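Local coordinates for protein Hcp1 family type VI secretion system effector (Yersinia pestis, PDB 3V4H) that probably serves as a secreted, ring-forming Hcp component of the type VI secretion system, by which bacteria deliver effectors into other cells, at residues 31-36 and 101-106; 121-126 and 154-159. One frame throughout, in Å; residues are numbered along the deposited sequence.

Contact 1 of 2, residues 31-36 and 101-106; sequences IKIDGI and KHIKNV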
loop_
_atom_site.group_PDB
_atom_site.type_symbol
_atom_site.label_atom_id
_atom_site.label_comp_id
_atom_site.label_asym_id
_atom_site.label_seq_id
_atom_site.Cartn_x
_atom_site.Cartn_y
_atom_site.Cartn_z
ATOM N N ILE A 31 -22.659 -4.630 -21.447
ATOM C CA ILE A 31 -23.043 -6.000 -21.107
ATOM C C ILE A 31 -24.564 -6.141 -21.208
ATOM O O ILE A 31 -25.331 -5.294 -20.715
ATOM C CB ILE A 31 -22.409 -6.430 -19.766
ATOM C CG1 ILE A 31 -22.375 -7.955 -19.659
ATOM C CG2 ILE A 31 -23.107 -5.779 -18.598
ATOM C CD1 ILE A 31 -21.378 -8.546 -18.687
ATOM N N LYS A 32 -25.011 -7.190 -21.882
ATOM C CA LYS A 32 -26.442 -7.460 -22.073
ATOM C C LYS A 32 -26.765 -8.732 -21.307
ATOM O O LYS A 32 -26.210 -9.777 -21.606
ATOM C CB LYS A 32 -26.744 -7.664 -23.556
ATOM C CG LYS A 32 -28.206 -8.021 -23.851
ATOM C CD LYS A 32 -28.336 -9.209 -24.763
ATOM C CE LYS A 32 -28.594 -8.811 -26.202
ATOM N NZ LYS A 32 -30.060 -8.770 -26.492
ATOM N N ILE A 33 -27.621 -8.634 -20.304
ATOM C CA ILE A 33 -27.875 -9.756 -19.397
ATOM C C ILE A 33 -29.343 -10.201 -19.518
ATOM O O ILE A 33 -30.256 -9.391 -19.339
ATOM C CB ILE A 33 -27.659 -9.345 -17.951
ATOM C CG1 ILE A 33 -26.200 -9.023 -17.710
ATOM C CG2 ILE A 33 -28.162 -10.429 -17.007
ATOM C CD1 ILE A 33 -25.925 -8.502 -16.327
ATOM N N ASP A 34 -29.583 -11.463 -19.808
ATOM C CA ASP A 34 -30.942 -11.918 -20.036
ATOM C C ASP A 34 -31.864 -11.600 -18.909
ATOM O O ASP A 34 -31.610 -11.931 -17.788
ATOM C CB ASP A 34 -30.987 -13.405 -20.294
ATOM C CG ASP A 34 -30.866 -13.736 -21.751
ATOM O OD1 ASP A 34 -31.271 -12.934 -22.588
ATOM O OD2 ASP A 34 -30.336 -14.801 -22.071
ATOM N N GLY A 35 -32.960 -10.958 -19.235
ATOM C CA GLY A 35 -33.961 -10.587 -18.247
ATOM C C GLY A 35 -33.623 -9.360 -17.403
ATOM O O GLY A 35 -34.432 -8.941 -16.607
ATOM N N ILE A 36 -32.443 -8.770 -17.559
ATOM C CA ILE A 36 -32.082 -7.651 -16.722
ATOM C C ILE A 36 -31.596 -6.515 -17.631
ATOM O O ILE A 36 -30.397 -6.417 -18.000
ATOM C CB ILE A 36 -30.997 -8.036 -15.676
ATOM C CG1 ILE A 36 -31.453 -9.219 -14.803
ATOM C CG2 ILE A 36 -30.661 -6.844 -14.801
ATOM C CD1 ILE A 36 -30.447 -9.710 -13.777
ATOM N N LYS A 101 -30.400 -17.396 -8.750
ATOM C CA LYS A 101 -31.305 -17.575 -9.871
ATOM C C LYS A 101 -30.449 -17.632 -11.132
ATOM O O LYS A 101 -29.527 -16.852 -11.287
ATOM C CB LYS A 101 -32.246 -16.374 -9.915
ATOM C CG LYS A 101 -33.585 -16.617 -10.580
ATOM C CD LYS A 101 -33.935 -15.478 -11.530
ATOM C CE LYS A 101 -35.437 -15.308 -11.705
ATOM N NZ LYS A 101 -35.949 -14.396 -10.647
ATOM N N HIS A 102 -30.732 -18.549 -12.040
ATOM C CA HIS A 102 -29.845 -18.729 -13.183
ATOM C C HIS A 102 -30.251 -17.789 -14.260
ATOM O O HIS A 102 -31.415 -17.430 -14.370
ATOM C CB HIS A 102 -29.868 -20.170 -13.693
ATOM C CG HIS A 102 -29.207 -21.160 -12.760
ATOM N ND1 HIS A 102 -28.620 -22.282 -13.199
ATOM C CD2 HIS A 102 -29.053 -21.152 -11.374
ATOM C CE1 HIS A 102 -28.122 -22.968 -12.150
ATOM N NE2 HIS A 102 -28.389 -22.275 -11.034
ATOM N N ILE A 103 -29.268 -17.369 -15.051
ATOM C CA ILE A 103 -29.458 -16.431 -16.156
ATOM C C ILE A 103 -28.941 -17.145 -17.393
ATOM O O ILE A 103 -27.839 -17.693 -17.364
ATOM C CB ILE A 103 -28.646 -15.140 -15.939
ATOM C CG1 ILE A 103 -29.152 -14.349 -14.716
ATOM C CG2 ILE A 103 -28.666 -14.267 -17.198
ATOM C CD1 ILE A 103 -28.201 -13.216 -14.262
ATOM N N LYS A 104 -29.710 -17.136 -18.476
ATOM C CA LYS A 104 -29.423 -18.035 -19.607
ATOM C C LYS A 104 -28.243 -17.573 -20.460
ATOM O O LYS A 104 -27.377 -18.374 -20.803
ATOM C CB LYS A 104 -30.655 -18.194 -20.483
ATOM C CG LYS A 104 -31.775 -18.961 -19.808
ATOM C CD LYS A 104 -32.619 -19.686 -20.843
ATOM C CE LYS A 104 -33.711 -20.527 -20.211
ATOM N NZ LYS A 104 -34.337 -21.424 -21.219
ATOM N N ASN A 105 -28.212 -16.280 -20.774
ATOM C CA ASN A 105 -27.240 -15.713 -21.692
ATOM C C ASN A 105 -26.825 -14.358 -21.167
ATOM O O ASN A 105 -27.679 -13.600 -20.685
ATOM C CB ASN A 105 -27.854 -15.492 -23.077
ATOM C CG ASN A 105 -28.302 -16.767 -23.735
ATOM O OD1 ASN A 105 -27.477 -17.491 -24.278
ATOM N ND2 ASN A 105 -29.614 -17.050 -23.709
ATOM N N VAL A 106 -25.519 -14.089 -21.258
ATOM C CA VAL A 106 -24.931 -12.798 -20.984
ATOM C C VAL A 106 -23.954 -12.543 -22.113
ATOM O O VAL A 106 -23.187 -13.446 -22.480
ATOM C CB VAL A 106 -24.165 -12.783 -19.647
ATOM C CG1 VAL A 106 -23.400 -11.465 -19.468
ATOM C CG2 VAL A 106 -25.125 -12.993 -18.478
#
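I103 meets the end of strand 29-33 and the turn after it with both of its branches, packing where that strand gives way to its turn and strand 103-111 begins. CG2, set anti to the backbone N (CG1 at chi1 -65°), lies 3.9 Å from CG2 of I33, the two side chains crossing obliquely. The other branch ends in CD1, which approaches CD1 of I36 at 4.2 Å, roughly at right angles. I33 and I36 are the end residues of a type II turn with D34 and G35 at its corners; it is closed by the bond from I36 N to I33 O, with G35 taking its positive-phi position. Y96 of helix 90-99 packs on I36 and I103 alike, so the turn is tied to the helix that covers this end of the sheet.

At K104 the chain turns a corner, and from N105 onward it runs antiparallel to strand 29-33. N of D34 donates to O of N105 at 3.0 Å. Beside this bond, the side chains of D34 and N105 run in the same direction. A bond from N105 ND2 to D34 OD2, 2.9 Å in the model, is doubtful because that oxygen crowds CB of N105.

V106 pairs with I33 as a non-hydrogen-bonded pair, and its CA lies 3.3 Å from K32 O in a CA-H...O contact. Its CG1, anti to the backbone N at chi1 173°, reaches CD1 of I31 at 3.6 Å and also leans on CG1 of I33.

The chemistry thus divides by side: aliphatic branches pack inward against helix and sheet, while the firm polar link is the backbone bond, and the D34 and N105 side chains lie toward solvent, where a carboxylate would probably pay little for its charge.

Contact 2 of 2, residues 121-126 and 154-159; sequences LTIKFT and TKMTQD
Strands 121-126 and 155-159 run antiparallel, 4.7 Å apart at their axes with an angle of 169°, in unbroken register from T122-D159 to T126-K155. They are neighbours in the six-stranded sheet of the Hcp β-barrel fold, flanked by strands 103-111 and 171-178. T122 and D159 exchange two bonds, as do K124 and T157; the bond from T122 N to D159 O is 2.9 Å long. T126 and K155 share one, from T126 N to K155 O at 3.0 Å.

L121, I123, F125, M156 and Q158 line the buried face. CD1 of L121 rests against CG of Q158 at 3.7 Å, and this end also packs on a second subunit, where L121 meets I86 and Q158 meets P91 of that chain. The amide nitrogen NE2 of Q158 is buried without a partner in the model. M156 carries CG between its backbone N and carbonyl carbon (chi1 64°), and two further bends fold the chain back so that CE presses on CG2 of I123, unusually tightly. Its CB instead approaches CD1 of F125 at 4.0 Å, whose ring is gathered among F80, F151 and F153.

The other face is polar. OG1 of T122 lies beside CB of D159, while the charged ends turn to outside partners: K124 to Q107, D159 to S174. T126 and K155 run alongside each other, CG2 of the threonine 4.0 Å from CE of the lysine.

At the end of the ladder T126 O takes two donors from T154: the amide N arrives nearly in line with the C=O, and OG1, at 3.1 Å, comes from 55° above the carbonyl plane.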
loop_
_atom_site.group_PDB
_atom_site.type_symbol
_atom_site.label_atom_id
_atom_site.label_comp_id
_atom_site.label_asym_id
_atom_site.label_seq_id
_atom_site.Cartn_x
_atom_site.Cartn_y
_atom_site.Cartn_z
ATOM N N LEU A 121 -14.333 -7.131 -29.716
ATOM C CA LEU A 121 -14.285 -8.293 -28.818
ATOM C C LEU A 121 -15.649 -8.557 -28.208
ATOM O O LEU A 121 -16.310 -7.650 -27.650
ATOM C CB LEU A 121 -13.261 -8.057 -27.711
ATOM C CG LEU A 121 -13.223 -9.100 -26.588
ATOM C CD1 LEU A 121 -12.527 -10.337 -27.091
ATOM C CD2 LEU A 121 -12.565 -8.597 -25.306
ATOM N N THR A 122 -16.102 -9.786 -28.314
ATOM C CA THR A 122 -17.353 -10.168 -27.706
ATOM C C THR A 122 -17.121 -11.416 -26.904
ATOM O O THR A 122 -16.446 -12.363 -27.348
ATOM C CB THR A 122 -18.475 -10.328 -28.743
ATOM O OG1 THR A 122 -18.225 -11.485 -29.516
ATOM C CG2 THR A 122 -18.556 -9.145 -29.685
ATOM N N ILE A 123 -17.634 -11.429 -25.688
ATOM C CA ILE A 123 -17.584 -12.642 -24.875
ATOM C C ILE A 123 -19.012 -12.950 -24.495
ATOM O O ILE A 123 -19.735 -12.089 -23.978
ATOM C CB ILE A 123 -16.756 -12.498 -23.577
ATOM C CG1 ILE A 123 -15.370 -11.966 -23.884
ATOM C CG2 ILE A 123 -16.607 -13.875 -22.905
ATOM C CD1 ILE A 123 -14.541 -11.530 -22.676
ATOM N N LYS A 124 -19.437 -14.172 -24.789
ATOM C CA LYS A 124 -20.772 -14.572 -24.509
ATOM C C LYS A 124 -20.645 -15.667 -23.470
ATOM O O LYS A 124 -19.794 -16.522 -23.607
ATOM C CB LYS A 124 -21.418 -15.117 -25.771
ATOM C CG LYS A 124 -21.412 -14.162 -26.968
ATOM C CD LYS A 124 -22.035 -14.855 -28.188
ATOM C CE LYS A 124 -21.799 -14.111 -29.499
ATOM N NZ LYS A 124 -21.814 -12.625 -29.364
ATOM N N PHE A 125 -21.454 -15.598 -22.417
ATOM C CA PHE A 125 -21.449 -16.589 -21.362
ATOM C C PHE A 125 -22.813 -17.263 -21.298
ATOM O O PHE A 125 -23.836 -16.633 -21.603
ATOM C CB PHE A 125 -21.126 -15.957 -19.994
ATOM C CG PHE A 125 -20.034 -14.938 -20.024
ATOM C CD1 PHE A 125 -18.753 -15.242 -19.579
ATOM C CD2 PHE A 125 -20.298 -13.637 -20.424
ATOM C CE1 PHE A 125 -17.761 -14.283 -19.565
ATOM C CE2 PHE A 125 -19.300 -12.673 -20.421
ATOM C CZ PHE A 125 -18.026 -12.999 -19.989
ATOM N N THR A 126 -22.808 -18.538 -20.895
ATOM C CA THR A 126 -24.001 -19.339 -20.751
ATOM C C THR A 126 -24.202 -19.847 -19.340
ATOM O O THR A 126 -23.240 -20.244 -18.684
ATOM C CB THR A 126 -23.913 -20.570 -21.643
ATOM O OG1 THR A 126 -23.938 -20.119 -22.981
ATOM C CG2 THR A 126 -25.097 -21.527 -21.419
ATOM N N THR A 154 -21.134 -21.673 -16.952
ATOM C CA THR A 154 -20.758 -23.033 -17.317
ATOM C C THR A 154 -20.008 -23.086 -18.644
ATOM O O THR A 154 -19.208 -23.977 -18.845
ATOM C CB THR A 154 -21.991 -23.959 -17.311
ATOM O OG1 THR A 154 -23.057 -23.298 -17.995
ATOM C CG2 THR A 154 -22.418 -24.230 -15.874
ATOM N N LYS A 155 -20.267 -22.132 -19.540
ATOM C CA LYS A 155 -19.581 -22.037 -20.823
ATOM C C LYS A 155 -19.355 -20.590 -21.186
ATOM O O LYS A 155 -20.067 -19.709 -20.703
ATOM C CB LYS A 155 -20.409 -22.658 -21.944
ATOM C CG LYS A 155 -20.826 -24.088 -21.665
ATOM C CD LYS A 155 -21.489 -24.722 -22.873
ATOM C CE LYS A 155 -23.001 -24.585 -22.869
ATOM N NZ LYS A 155 -23.574 -25.692 -23.667
ATOM N N MET A 156 -18.362 -20.360 -22.041
ATOM C CA MET A 156 -18.165 -19.050 -22.646
ATOM C C MET A 156 -17.593 -19.165 -24.048
ATOM O O MET A 156 -16.917 -20.129 -24.359
ATOM C CB MET A 156 -17.204 -18.203 -21.779
ATOM C CG MET A 156 -15.769 -18.706 -21.632
ATOM S SD MET A 156 -14.662 -18.356 -23.024
ATOM C CE MET A 156 -15.033 -16.652 -23.274
ATOM N N THR A 157 -17.806 -18.138 -24.864
ATOM C CA THR A 157 -17.139 -18.001 -26.152
ATOM C C THR A 157 -16.501 -16.637 -26.213
ATOM O O THR A 157 -17.115 -15.662 -25.778
ATOM C CB THR A 157 -18.148 -18.165 -27.279
ATOM O OG1 THR A 157 -18.486 -19.563 -27.391
ATOM C CG2 THR A 157 -17.579 -17.711 -28.615
ATOM N N GLN A 158 -15.276 -16.546 -26.730
ATOM C CA GLN A 158 -14.651 -15.245 -26.909
ATOM C C GLN A 158 -14.305 -15.095 -28.363
ATOM O O GLN A 158 -13.589 -15.941 -28.916
ATOM C CB GLN A 158 -13.380 -15.150 -26.031
ATOM C CG GLN A 158 -12.589 -13.874 -26.150
ATOM C CD GLN A 158 -11.173 -14.027 -25.588
ATOM O OE1 GLN A 158 -10.430 -14.907 -26.001
ATOM N NE2 GLN A 158 -10.824 -13.193 -24.634
ATOM N N ASP A 159 -14.809 -14.023 -28.978
ATOM C CA ASP A 159 -14.537 -13.706 -30.382
ATOM C C ASP A 159 -13.806 -12.394 -30.509
ATOM O O ASP A 159 -14.269 -11.368 -29.981
ATOM C CB ASP A 159 -15.833 -13.557 -31.164
ATOM C CG ASP A 159 -16.638 -14.863 -31.276
ATOM O OD1 ASP A 159 -16.088 -15.952 -31.537
ATOM O OD2 ASP A 159 -17.856 -14.773 -31.092
#

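How the contacts relate
Both contacts belong to the same six-stranded sheet and are partly buried, with largely apolar side chains inside and polar or charged ones outside. The inner side is aliphatic in contact 1; in contact 2 an aromatic ring, a thioether and an amide join it. Contact 1 sits where strand 29-33 ends and strand 103-111 turns its corner, and has one bridge and a turn, with helix 90-99 alongside. Contact 2 is a full ladder burying 541 Å² against 335 Å², with a second subunit packing on L121 and Q158 at one end; no other chain touches contact 1. Adjacent strands 103-111 and 119-126 join the two: V106 O lies 2.8 Å from F125 N, probably a hydrogen bond.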